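Succinate-semialdehyde dehydrogenase (NAD(P)(+)) (Marinobacter aquaeolei, PDB 3RH9) probably oxidises succinate semialdehyde to succinate with NAD+ or NADP+ as hydride acceptor, as a member of the aldehyde dehydrogenase family. Local coordinates at residues A27-Y32 and A41-M46; I124-S129 and G466-L471; I180-E185 and V207-G212; I264-A269 and A397-E402; N294-H299 and P392-A397. One frame throughout, in Å; residues are numbered along the deposited sequence.

How the interactions relate
The contacts form two close pairs and one outlier. Interactions 1 and 3 have centres 11 Å apart and touch: Met46 N lies 3.0 Å from Met211 O, a probable hydrogen bond, and Phe29 packs on Ser184. Interactions 4 and 5, also 11 Å apart between centres, share Ala397 and one sheet, where Val265 N meets Phe297 O at 2.7 Å. The two pairs lie far apart, with the centres of interactions 3 and 5 about 35 Å from each other. Interaction 2 closes a chain loop that contains interactions 3, 4 and 5. None lies at Glu256, the predicted active-site residue, though strand 252-256 belongs to the same sheet as interaction 3.

Interaction 1. Residues A27-Y32 and A41-M46; sequences ATFDVY and AKVPSM
The ring of Phe29 lies with one face over Val43, whose CB is 3.8 Å from the ring centroid in a CH-pi contact. With CG set between the backbone N and the carbonyl carbon (chi1 71°), the ring leans across to the neighbouring strand and points the same way as the valine. Val43 also turns CG2 to Val31 CG2, 3.9 Å away, and Ala41 adds its small CB next to Val31; beta-branched and small residues suit this apolar face, which rests partly on Leu188 of helix 188-197. On the other face Asp30 and Lys42 run alongside each other, and OD1 of the acid reaches NZ of the lysine at 3.7 Å, a long salt bridge. Thr28 crosses the lysine at about a right angle, its CG2 lying 3.5 Å from Lys42 CB, so that the aliphatic part of the lysine is used as well as its charge. Hydrogen bonds run both ways between Phe29 and Val43, with two more from Val31 N to Ala41 O at 3.0 Å and Ser45 N to Ala27 O at 2.8 Å. One apolar and one charged face on two antiparallel strands make this an amphipathic beta hairpin.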
# COMPACT_ATOMS: atom_id res chain seq x y z
N ALA A 27 29.06 -22.90 -8.20
CA ALA A 27 27.94 -22.62 -9.09
C ALA A 27 28.03 -21.21 -9.67
O ALA A 27 28.08 -20.24 -8.93
CB ALA A 27 26.62 -22.81 -8.37
N THR A 28 28.05 -21.10 -10.99
CA THR A 28 28.19 -19.79 -11.60
C THR A 28 27.07 -19.45 -12.57
O THR A 28 26.34 -20.32 -13.01
CB THR A 28 29.55 -19.70 -12.30
OG1 THR A 28 30.40 -18.85 -11.51
CG2 THR A 28 29.42 -19.14 -13.71
N PHE A 29 26.89 -18.16 -12.85
CA PHE A 29 26.06 -17.71 -13.98
C PHE A 29 26.82 -16.67 -14.76
O PHE A 29 27.65 -15.96 -14.20
CB PHE A 29 24.65 -17.22 -13.54
CG PHE A 29 24.62 -15.88 -12.81
CD1 PHE A 29 24.58 -14.68 -13.51
CD2 PHE A 29 24.56 -15.83 -11.41
CE1 PHE A 29 24.53 -13.44 -12.84
CE2 PHE A 29 24.51 -14.62 -10.73
CZ PHE A 29 24.49 -13.42 -11.44
N ASP A 30 26.56 -16.60 -16.06
CA ASP A 30 27.33 -15.70 -16.92
C ASP A 30 26.71 -14.31 -17.05
O ASP A 30 25.48 -14.15 -17.11
CB ASP A 30 27.51 -16.31 -18.31
CG ASP A 30 28.33 -17.60 -18.29
OD1 ASP A 30 28.87 -17.97 -17.21
OD2 ASP A 30 28.45 -18.25 -19.36
N VAL A 31 27.57 -13.31 -17.10
CA VAL A 31 27.15 -11.98 -17.51
C VAL A 31 27.76 -11.69 -18.88
O VAL A 31 28.93 -11.98 -19.13
CB VAL A 31 27.59 -10.91 -16.50
CG1 VAL A 31 26.98 -9.56 -16.86
CG2 VAL A 31 27.19 -11.31 -15.10
N TYR A 32 26.96 -11.13 -19.78
CA TYR A 32 27.45 -10.81 -21.12
C TYR A 32 27.57 -9.32 -21.32
O TYR A 32 26.85 -8.56 -20.72
CB TYR A 32 26.47 -11.36 -22.14
CG TYR A 32 26.57 -12.85 -22.36
CD1 TYR A 32 25.95 -13.75 -21.49
CD2 TYR A 32 27.29 -13.37 -23.45
CE1 TYR A 32 26.04 -15.11 -21.70
CE2 TYR A 32 27.38 -14.73 -23.65
CZ TYR A 32 26.76 -15.59 -22.78
OH TYR A 32 26.86 -16.94 -22.99
N ALA A 41 31.98 -11.83 -17.03
CA ALA A 41 32.10 -12.20 -15.64
C ALA A 41 31.33 -13.47 -15.35
O ALA A 41 30.34 -13.77 -16.02
CB ALA A 41 31.61 -11.07 -14.75
N LYS A 42 31.79 -14.21 -14.35
CA LYS A 42 31.07 -15.37 -13.85
C LYS A 42 30.74 -15.19 -12.36
O LYS A 42 31.62 -15.27 -11.50
CB LYS A 42 31.87 -16.64 -14.08
CG LYS A 42 32.01 -17.04 -15.54
CD LYS A 42 32.91 -18.27 -15.69
CE LYS A 42 32.35 -19.32 -16.66
NZ LYS A 42 32.35 -18.89 -18.09
N VAL A 43 29.47 -14.96 -12.07
CA VAL A 43 29.02 -14.69 -10.71
C VAL A 43 28.43 -15.92 -10.03
O VAL A 43 27.70 -16.69 -10.65
CB VAL A 43 27.95 -13.57 -10.72
CG1 VAL A 43 27.69 -13.08 -9.31
CG2 VAL A 43 28.40 -12.43 -11.60
N PRO A 44 28.73 -16.10 -8.75
CA PRO A 44 28.21 -17.18 -7.91
C PRO A 44 26.68 -17.21 -7.85
O PRO A 44 26.03 -16.19 -7.62
CB PRO A 44 28.75 -16.84 -6.52
CG PRO A 44 30.00 -16.06 -6.79
CD PRO A 44 29.75 -15.29 -8.05
N SER A 45 26.14 -18.41 -8.05
CA SER A 45 24.71 -18.63 -8.03
C SER A 45 24.31 -19.10 -6.63
O SER A 45 24.25 -20.30 -6.33
CB SER A 45 24.34 -19.67 -9.09
OG SER A 45 22.95 -19.70 -9.34
N MSE A 46 24.05 -18.13 -5.75
CA MSE A 46 23.84 -18.41 -4.33
C MSE A 46 22.58 -19.21 -4.05
O MSE A 46 21.54 -18.99 -4.66
CB MSE A 46 23.87 -17.11 -3.52
CG MSE A 46 25.16 -16.33 -3.74
SE MSE A 46 25.15 -14.45 -3.16
CE MSE A 46 25.94 -13.72 -4.79

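Interaction 2. Residues I124-S129 and G466-L471; sequences ISALDS and GGLEGL
Ala126 in the 3-10 segment 124-127 faces Leu468 of the short helix 467-471 with their CA atoms 7.5 Å apart, a spacing that leaves the meeting to side chains. The CB of Ala126 points at the helix and is met by two leucines: Leu471 CD1 at 4.0 Å and Leu468 CD1 at 4.2 Å. A residue as short as alanine suits the place, since it lets the longer chains come up to the turn. The other methyl of Leu471, CD2, lies 4.4 Å from Ile124 CA, while the side chain of Ile124 itself turns away to helix 70-86. Leu127 touches differently. Its CG stands opposite the carbonyl carbon and beside the backbone N (chi1 -63°), which carries both methyls to the carbonyl of Leu471, with CD2 3.5 Å and CD1 3.6 Å from Leu471 O. A serine here would lack both methyls and would probably open a gap beside the Leu471 carbonyl and Phe472. Leu471 is further enclosed by Cys120 and His123 of helix 103-123 and by Ala173. On the same short helix, Glu469 hydrogen-bonds through OE1 to Tyr145 OH of the second subunit. Between the segments, aliphatic side chains meet one another and, at Leu127, a backbone carbonyl; none of these contacts is a hydrogen bond, so the join probably rests on shape and apolar contact at a partly exposed margin.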
# COMPACT_ATOMS: atom_id res chain seq x y z
N ILE A 124 15.36 13.36 6.03
CA ILE A 124 15.19 12.29 6.99
C ILE A 124 14.35 12.72 8.21
O ILE A 124 13.69 11.89 8.86
CB ILE A 124 16.56 11.74 7.43
CG1 ILE A 124 16.41 10.47 8.25
CG2 ILE A 124 17.35 12.80 8.20
CD1 ILE A 124 17.73 9.75 8.49
N SER A 125 14.35 14.01 8.51
CA SER A 125 13.65 14.50 9.70
C SER A 125 12.15 14.33 9.58
O SER A 125 11.42 14.39 10.58
CB SER A 125 13.99 15.96 10.00
OG SER A 125 15.09 16.02 10.90
N ALA A 126 11.70 14.10 8.35
CA ALA A 126 10.29 13.87 8.06
C ALA A 126 9.71 12.68 8.84
O ALA A 126 8.51 12.64 9.08
CB ALA A 126 10.11 13.67 6.58
N LEU A 127 10.55 11.73 9.25
CA LEU A 127 10.09 10.51 9.93
C LEU A 127 10.09 10.65 11.45
O LEU A 127 9.91 9.66 12.17
CB LEU A 127 10.94 9.30 9.52
CG LEU A 127 10.85 8.94 8.03
CD1 LEU A 127 11.91 7.93 7.62
CD2 LEU A 127 9.45 8.45 7.71
N ASP A 128 10.29 11.87 11.93
CA ASP A 128 10.25 12.13 13.37
C ASP A 128 8.87 11.84 13.92
O ASP A 128 7.87 12.22 13.31
CB ASP A 128 10.62 13.59 13.67
CG ASP A 128 12.12 13.85 13.55
OD1 ASP A 128 12.89 12.87 13.41
OD2 ASP A 128 12.51 15.04 13.62
N SER A 129 8.79 11.19 15.07
CA SER A 129 7.49 11.02 15.70
C SER A 129 6.87 12.40 16.00
O SER A 129 7.57 13.41 16.13
CB SER A 129 7.59 10.18 16.97
OG SER A 129 8.29 10.89 17.98
N GLY A 466 10.51 8.37 -3.95
CA GLY A 466 10.91 9.76 -4.09
C GLY A 466 9.98 10.72 -3.37
O GLY A 466 8.85 10.37 -3.00
N GLY A 467 10.47 11.94 -3.15
CA GLY A 467 9.73 12.93 -2.40
C GLY A 467 9.40 12.45 -1.00
O GLY A 467 9.99 11.50 -0.49
N LEU A 468 8.43 13.10 -0.38
CA LEU A 468 7.98 12.77 0.96
C LEU A 468 7.45 11.37 1.05
O LEU A 468 7.91 10.59 1.87
CB LEU A 468 6.84 13.69 1.36
CG LEU A 468 6.63 13.75 2.87
CD1 LEU A 468 7.53 14.85 3.42
CD2 LEU A 468 5.15 13.98 3.23
N GLU A 469 6.44 11.07 0.25
CA GLU A 469 5.76 9.79 0.39
C GLU A 469 6.76 8.64 0.26
O GLU A 469 6.63 7.62 0.93
CB GLU A 469 4.51 9.64 -0.51
CG GLU A 469 4.44 10.53 -1.73
CD GLU A 469 4.13 11.99 -1.40
OE1 GLU A 469 2.93 12.33 -1.20
OE2 GLU A 469 5.08 12.82 -1.37
N GLY A 470 7.79 8.84 -0.57
CA GLY A 470 8.84 7.84 -0.70
C GLY A 470 9.58 7.58 0.60
O GLY A 470 9.97 6.45 0.90
N LEU A 471 9.80 8.64 1.38
CA LEU A 471 10.44 8.50 2.68
C LEU A 471 9.61 7.65 3.63
O LEU A 471 10.15 7.07 4.55
CB LEU A 471 10.68 9.87 3.31
CG LEU A 471 11.96 10.64 3.00
CD1 LEU A 471 11.76 12.10 3.34
CD2 LEU A 471 13.13 10.06 3.80

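Interaction 3. Residues I180-E185 and V207-G212; sequences IKPASE and VNLVMG
Pro182 and Leu209 make the apolar centre, crossing at about a right angle with Pro182 CD 3.7 Å from Leu209 CD1. The leucine swings its CG opposite the backbone N (chi1 175°), which brings CD1 back across the strand pair to within 3.4 Å of Ile180 O. Ile180 and Leu209 form a parallel beta bridge and put their side chains on one face, where Met190 of helix 188-197 touches both. The other face holds the Lys181 chain, whose CB lies 4.1 Å from Val210 CG2; Ile217 of helix 214-223 packs on both residues. Two backbone bonds flank the bridge: Ile180 N donates a hydrogen bond to Asn208 O at 2.6 Å, and Val210 N reaches Ile180 O at 2.9 Å with an almost straight N-H...O angle of 174°. Beyond these the chains part, and water takes over. One molecule accepts from Gly212 N, donates to Pro182 O and hydrogen-bonds to Ser184 OG, so it ties three groups at once. The lysine, bent at chi2 and chi4, also extends NZ to Gly212 O, 3.4 Å away in a weak bond. Gly212 has backbone angles that call for glycine, since a CB would press on the carbonyl before it. Apolar side chains and two backbone bonds thus join the strands of this beta-alpha-beta unit, in a sheet consistent with the Rossmann-type nucleotide-binding domain of the family, whereas the polar end is bridged by one water and a weak lysine bond and is probably held less firmly.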
# COMPACT_ATOMS: atom_id res chain seq x y z
N ILE A 180 19.42 -7.40 -0.66
CA ILE A 180 19.35 -6.83 -2.01
C ILE A 180 19.58 -7.80 -3.16
O ILE A 180 20.59 -8.51 -3.17
CB ILE A 180 20.30 -5.64 -2.16
CG1 ILE A 180 19.85 -4.51 -1.23
CG2 ILE A 180 20.34 -5.20 -3.64
CD1 ILE A 180 20.63 -3.22 -1.36
N LYS A 181 18.65 -7.81 -4.13
CA LYS A 181 18.72 -8.74 -5.25
C LYS A 181 18.64 -8.06 -6.62
O LYS A 181 17.57 -7.66 -7.06
CB LYS A 181 17.60 -9.77 -5.13
CG LYS A 181 17.83 -11.04 -5.95
CD LYS A 181 17.80 -10.76 -7.43
CE LYS A 181 17.48 -12.01 -8.23
NZ LYS A 181 17.97 -13.19 -7.48
N PRO A 182 19.78 -7.97 -7.33
CA PRO A 182 19.79 -7.35 -8.66
C PRO A 182 19.47 -8.36 -9.75
O PRO A 182 19.46 -9.57 -9.50
CB PRO A 182 21.24 -6.90 -8.80
CG PRO A 182 22.00 -8.00 -8.14
CD PRO A 182 21.12 -8.47 -6.97
N ALA A 183 19.19 -7.86 -10.95
CA ALA A 183 18.95 -8.72 -12.10
C ALA A 183 20.24 -9.46 -12.47
O ALA A 183 21.33 -8.90 -12.36
CB ALA A 183 18.46 -7.88 -13.26
N SER A 184 20.14 -10.72 -12.89
CA SER A 184 21.35 -11.46 -13.26
C SER A 184 22.01 -10.91 -14.53
O SER A 184 23.15 -11.27 -14.83
CB SER A 184 21.05 -12.94 -13.44
OG SER A 184 20.59 -13.50 -12.23
N GLU A 185 21.31 -10.05 -15.26
CA GLU A 185 21.88 -9.38 -16.43
C GLU A 185 22.81 -8.24 -16.02
O GLU A 185 23.68 -7.83 -16.78
CB GLU A 185 20.77 -8.81 -17.33
CG GLU A 185 19.89 -9.85 -18.03
CD GLU A 185 18.72 -10.36 -17.17
OE1 GLU A 185 18.53 -9.86 -16.03
OE2 GLU A 185 17.99 -11.27 -17.65
N VAL A 207 23.09 -3.67 5.06
CA VAL A 207 22.92 -3.98 3.65
C VAL A 207 23.47 -5.37 3.38
O VAL A 207 24.44 -5.78 4.00
CB VAL A 207 23.62 -2.97 2.76
CG1 VAL A 207 23.15 -1.57 3.09
CG2 VAL A 207 25.11 -3.06 2.96
N ASN A 208 22.82 -6.10 2.48
CA ASN A 208 23.19 -7.47 2.14
C ASN A 208 22.87 -7.73 0.67
O ASN A 208 21.84 -7.28 0.17
CB ASN A 208 22.45 -8.48 3.01
CG ASN A 208 22.56 -8.17 4.48
OD1 ASN A 208 21.75 -7.42 5.04
ND2 ASN A 208 23.55 -8.75 5.12
N LEU A 209 23.75 -8.46 0.00
CA LEU A 209 23.64 -8.72 -1.42
C LEU A 209 23.50 -10.21 -1.71
O LEU A 209 24.31 -11.01 -1.29
CB LEU A 209 24.85 -8.12 -2.15
CG LEU A 209 25.00 -8.37 -3.66
CD1 LEU A 209 23.70 -8.09 -4.41
CD2 LEU A 209 26.18 -7.55 -4.23
N VAL A 210 22.44 -10.58 -2.41
CA VAL A 210 22.25 -11.95 -2.85
C VAL A 210 22.07 -11.97 -4.37
O VAL A 210 21.52 -11.04 -4.94
CB VAL A 210 21.06 -12.57 -2.16
CG1 VAL A 210 21.35 -12.74 -0.68
CG2 VAL A 210 19.85 -11.69 -2.36
N MSE A 211 22.59 -13.01 -5.02
CA MSE A 211 22.49 -13.13 -6.46
C MSE A 211 22.35 -14.56 -6.87
O MSE A 211 22.77 -15.46 -6.15
CB MSE A 211 23.73 -12.59 -7.12
CG MSE A 211 24.35 -11.51 -6.31
SE MSE A 211 25.84 -10.67 -7.20
CE MSE A 211 24.96 -8.99 -7.62
N GLY A 212 21.75 -14.76 -8.03
CA GLY A 212 21.57 -16.09 -8.58
C GLY A 212 20.18 -16.27 -9.14
O GLY A 212 19.56 -15.34 -9.63
O HOH W 1 20.71 -12.25 -9.40
O HOH W 2 18.24 -12.77 -11.58

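Interaction 4. Residues I264-A269 and A397-E402; sequences IVFDDA and ALFRTE
The aromatic part of the contact is a T-shaped pair: the edge of Phe399 points at the face of Phe266, with centroids 5.1 Å apart and planes at 88°. Its closest atoms are Phe399 CE2 and Phe266 CE1, at 3.5 Å, and Phe399 CZ stands over that face toward its rim. A chi1 of 79° swings Phe399 CG over its own backbone, which puts the ring's edge against Phe266. Arg427 adds a cation-pi contact to the Phe266 ring. The aliphatic and backbone contacts lie around this pair. Ile264 CG2 approaches Phe399 CZ at 3.9 Å, oblique to the ring, and Val265 O lies 3.7 Å from Phe399 CE1. The edge of Phe266 meets the start of a helix, with CZ 4.0 Å from Glu402 CA. Flat rings suit this place, because one can offer its rim where the other offers a face. A leucine in place of Phe266 would give no flat face, and Phe399 would probably lose its stacking partner and Arg427 its cation-pi contact. The polar interactions belong to the surroundings: Glu402 forms a salt bridge to Arg430, and Asp268 one to Arg427. A type I turn from Phe266 to Ala269, closed by Ala269 N to Phe266 O at 3.0 Å, carries Asp268 there. Thr401 is the N-cap of helix 402-409, bonding through OG1 to Glu404 N. Phe399 closes strand 393-399 and Phe266 follows strand 262-265; strand 295-299 lies between the two in the sheet, its His299 meets Phe399 edge-to-face, and Val405 of the capped helix packs against both phenylalanines.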
# COMPACT_ATOMS: atom_id res chain seq x y z
N ILE A 264 1.94 13.00 -25.73
CA ILE A 264 0.87 13.64 -26.50
C ILE A 264 1.25 15.03 -26.98
O ILE A 264 1.75 15.84 -26.20
CB ILE A 264 -0.41 13.74 -25.64
CG1 ILE A 264 -0.90 12.34 -25.25
CG2 ILE A 264 -1.49 14.48 -26.40
CD1 ILE A 264 -1.97 12.36 -24.22
N VAL A 265 1.01 15.31 -28.26
CA VAL A 265 1.40 16.60 -28.85
C VAL A 265 0.28 17.37 -29.55
O VAL A 265 -0.14 17.02 -30.64
CB VAL A 265 2.54 16.43 -29.86
CG1 VAL A 265 2.96 17.79 -30.39
CG2 VAL A 265 3.72 15.70 -29.24
N PHE A 266 -0.18 18.45 -28.93
CA PHE A 266 -1.25 19.24 -29.54
C PHE A 266 -0.81 20.13 -30.72
O PHE A 266 0.38 20.44 -30.87
CB PHE A 266 -2.03 20.02 -28.48
CG PHE A 266 -3.00 19.17 -27.73
CD1 PHE A 266 -4.27 18.96 -28.21
CD2 PHE A 266 -2.63 18.52 -26.57
CE1 PHE A 266 -5.16 18.16 -27.53
CE2 PHE A 266 -3.52 17.71 -25.89
CZ PHE A 266 -4.79 17.54 -26.37
N ASP A 267 -1.77 20.50 -31.57
CA ASP A 267 -1.51 21.37 -32.73
C ASP A 267 -1.03 22.77 -32.36
O ASP A 267 -0.42 23.46 -33.17
CB ASP A 267 -2.76 21.48 -33.62
CG ASP A 267 -4.02 21.80 -32.84
OD1 ASP A 267 -3.94 21.94 -31.59
OD2 ASP A 267 -5.10 21.91 -33.46
N ASP A 268 -1.30 23.19 -31.14
CA ASP A 268 -0.80 24.47 -30.64
C ASP A 268 0.53 24.33 -29.88
O ASP A 268 1.05 25.30 -29.34
CB ASP A 268 -1.87 25.16 -29.78
CG ASP A 268 -2.02 24.53 -28.40
OD1 ASP A 268 -1.27 23.58 -28.08
OD2 ASP A 268 -2.89 25.00 -27.62
N ALA A 269 1.08 23.13 -29.84
CA ALA A 269 2.32 22.87 -29.13
C ALA A 269 3.54 23.47 -29.85
O ALA A 269 3.56 23.54 -31.06
CB ALA A 269 2.52 21.37 -28.95
N ALA A 397 0.73 7.89 -33.58
CA ALA A 397 -0.71 7.72 -33.79
C ALA A 397 -1.30 9.09 -33.94
O ALA A 397 -0.85 10.01 -33.29
CB ALA A 397 -1.32 7.03 -32.60
N LEU A 398 -2.32 9.24 -34.77
CA LEU A 398 -2.92 10.56 -34.94
C LEU A 398 -4.09 10.77 -34.01
O LEU A 398 -4.66 9.81 -33.50
CB LEU A 398 -3.35 10.78 -36.39
CG LEU A 398 -2.25 10.65 -37.44
CD1 LEU A 398 -2.80 11.04 -38.80
CD2 LEU A 398 -1.04 11.51 -37.08
N PHE A 399 -4.45 12.04 -33.78
CA PHE A 399 -5.68 12.38 -33.07
C PHE A 399 -6.17 13.80 -33.37
O PHE A 399 -5.42 14.65 -33.87
CB PHE A 399 -5.50 12.19 -31.56
CG PHE A 399 -4.76 13.31 -30.89
CD1 PHE A 399 -3.38 13.34 -30.89
CD2 PHE A 399 -5.45 14.33 -30.25
CE1 PHE A 399 -2.71 14.38 -30.28
CE2 PHE A 399 -4.78 15.36 -29.64
CZ PHE A 399 -3.41 15.39 -29.65
N ARG A 400 -7.44 14.06 -33.06
CA ARG A 400 -8.01 15.41 -33.20
C ARG A 400 -8.33 16.09 -31.85
O ARG A 400 -7.71 17.09 -31.50
CB ARG A 400 -9.28 15.39 -34.06
CG ARG A 400 -9.24 14.51 -35.29
CD ARG A 400 -8.85 15.27 -36.52
NE ARG A 400 -9.76 16.38 -36.79
CZ ARG A 400 -9.50 17.35 -37.67
NH1 ARG A 400 -8.36 17.34 -38.35
NH2 ARG A 400 -10.36 18.34 -37.85
N THR A 401 -9.28 15.54 -31.11
CA THR A 401 -9.81 16.22 -29.93
C THR A 401 -9.10 15.93 -28.61
O THR A 401 -8.48 14.88 -28.44
CB THR A 401 -11.29 15.89 -29.71
OG1 THR A 401 -11.40 14.59 -29.12
CG2 THR A 401 -12.04 15.93 -31.01
N GLU A 402 -9.22 16.86 -27.68
CA GLU A 402 -8.68 16.69 -26.33
C GLU A 402 -9.25 15.43 -25.67
O GLU A 402 -8.51 14.59 -25.19
CB GLU A 402 -8.99 17.91 -25.47
CG GLU A 402 -8.63 17.75 -24.00
CD GLU A 402 -8.92 19.00 -23.17
OE1 GLU A 402 -8.77 20.11 -23.71
OE2 GLU A 402 -9.28 18.86 -21.98

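Interaction 5. Residues N294-H299 and P392-A397; sequences NRIFVH and PLVPMA
Ile296 pushes its CD1 into the angle between Val394 and Pro395, touching Val394 CG1 at 3.6 Å and Pro395 CD at 4.1 Å. At a chi1 of -69° CG1 leaves on the side of the backbone N, and the turn at chi2 (74°) brings the terminal methyl across to the neighbouring strand. The longer branch of isoleucine therefore fills a hollow between a methyl of Val394 and the CD of Pro395. Further along the pairing the fit is reversed on the other face: Ala397 presents a single methyl, and the ring of Phe297 comes up to it obliquely with CD2 4.0 Å from CB, a small residue leaving room for a large one. Pro395 also sets its CD 3.4 Å from Asn294 O. Behind Phe297 the guanidinium of Arg295 lies with one face over CE1 of that ring, while its NH2 is hydrogen-bonded to Asn260 O. Three backbone bonds set the register: Ile296 N to Pro395 O, Ala397 N to Ile296 O and Val298 N to Ala397 O, all between 2.9 and 3.0 Å. Helix 271-283 lies on the Ile296 side through Leu278, and strand 262-265 meets Phe297 through Pro262 and Ile264. Buried parallel strands twisted by 38°, with helix packing on a face, are characteristic of a parallel alpha/beta sheet, here consistent with that of the catalytic domain of the aldehyde dehydrogenase family.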
# COMPACT_ATOMS: atom_id res chain seq x y z
N ASN A 294 5.91 5.44 -25.23
CA ASN A 294 5.65 4.21 -25.96
C ASN A 294 4.65 4.46 -27.08
O ASN A 294 4.73 3.85 -28.15
CB ASN A 294 5.16 3.11 -25.01
CG ASN A 294 5.13 1.76 -25.68
OD1 ASN A 294 4.06 1.18 -25.88
ND2 ASN A 294 6.27 1.26 -26.06
N ARG A 295 3.71 5.36 -26.83
CA ARG A 295 2.74 5.79 -27.83
C ARG A 295 2.85 7.29 -28.01
O ARG A 295 2.68 8.06 -27.06
CB ARG A 295 1.33 5.40 -27.38
CG ARG A 295 1.06 3.92 -27.50
CD ARG A 295 -0.21 3.54 -26.81
NE ARG A 295 -0.17 3.93 -25.41
CZ ARG A 295 -1.25 4.20 -24.69
NH1 ARG A 295 -2.44 4.12 -25.26
NH2 ARG A 295 -1.15 4.56 -23.41
N ILE A 296 3.18 7.73 -29.22
CA ILE A 296 3.28 9.17 -29.49
C ILE A 296 2.03 9.63 -30.21
O ILE A 296 1.83 9.33 -31.38
CB ILE A 296 4.54 9.55 -30.30
CG1 ILE A 296 5.82 9.34 -29.49
CG2 ILE A 296 4.47 10.99 -30.72
CD1 ILE A 296 6.21 7.92 -29.31
N PHE A 297 1.17 10.35 -29.50
CA PHE A 297 -0.04 10.87 -30.10
C PHE A 297 0.22 12.26 -30.65
O PHE A 297 0.61 13.17 -29.92
CB PHE A 297 -1.17 10.91 -29.07
CG PHE A 297 -1.70 9.56 -28.69
CD1 PHE A 297 -1.19 8.88 -27.60
CD2 PHE A 297 -2.72 8.97 -29.42
CE1 PHE A 297 -1.68 7.64 -27.23
CE2 PHE A 297 -3.21 7.73 -29.07
CZ PHE A 297 -2.69 7.07 -27.97
N VAL A 298 0.02 12.43 -31.95
CA VAL A 298 0.20 13.73 -32.57
C VAL A 298 -1.05 14.22 -33.29
O VAL A 298 -1.74 13.47 -33.99
CB VAL A 298 1.39 13.73 -33.52
CG1 VAL A 298 1.56 15.11 -34.14
CG2 VAL A 298 2.64 13.34 -32.77
N HIS A 299 -1.34 15.50 -33.11
CA HIS A 299 -2.49 16.11 -33.74
C HIS A 299 -2.33 16.16 -35.26
O HIS A 299 -1.27 16.51 -35.79
CB HIS A 299 -2.72 17.50 -33.18
CG HIS A 299 -4.07 18.04 -33.48
ND1 HIS A 299 -4.35 18.74 -34.63
CD2 HIS A 299 -5.24 17.96 -32.80
CE1 HIS A 299 -5.62 19.09 -34.64
NE2 HIS A 299 -6.18 18.63 -33.54
N PRO A 392 14.22 1.22 -29.17
CA PRO A 392 14.35 2.53 -29.79
C PRO A 392 13.36 2.74 -30.91
O PRO A 392 13.75 3.22 -31.96
CB PRO A 392 15.75 2.48 -30.38
CG PRO A 392 15.94 1.05 -30.67
CD PRO A 392 15.39 0.38 -29.46
N LEU A 393 12.10 2.41 -30.67
CA LEU A 393 11.06 2.55 -31.68
C LEU A 393 10.12 3.69 -31.32
O LEU A 393 9.74 3.82 -30.15
CB LEU A 393 10.27 1.25 -31.76
CG LEU A 393 9.09 1.20 -32.72
CD1 LEU A 393 9.51 1.67 -34.12
CD2 LEU A 393 8.55 -0.22 -32.74
N VAL A 394 9.75 4.51 -32.29
CA VAL A 394 8.86 5.63 -32.02
C VAL A 394 7.60 5.53 -32.85
O VAL A 394 7.61 5.90 -34.03
CB VAL A 394 9.53 6.98 -32.32
CG1 VAL A 394 8.53 8.13 -32.06
CG2 VAL A 394 10.81 7.15 -31.51
N PRO A 395 6.50 5.03 -32.27
CA PRO A 395 5.27 4.83 -33.04
C PRO A 395 4.28 6.00 -32.94
O PRO A 395 3.89 6.40 -31.84
CB PRO A 395 4.68 3.55 -32.42
CG PRO A 395 5.75 3.02 -31.48
CD PRO A 395 6.50 4.24 -31.04
N MSE A 396 3.88 6.53 -34.09
CA MSE A 396 3.09 7.75 -34.13
C MSE A 396 1.63 7.49 -34.48
O MSE A 396 1.32 6.95 -35.54
CB MSE A 396 3.69 8.73 -35.12
CG MSE A 396 5.13 9.11 -34.83
SE MSE A 396 5.58 10.70 -35.88
CE MSE A 396 7.51 10.59 -35.93
N ALA A 397 0.73 7.89 -33.58
CA ALA A 397 -0.71 7.72 -33.79
C ALA A 397 -1.30 9.09 -33.94
O ALA A 397 -0.85 10.01 -33.29
CB ALA A 397 -1.32 7.03 -32.60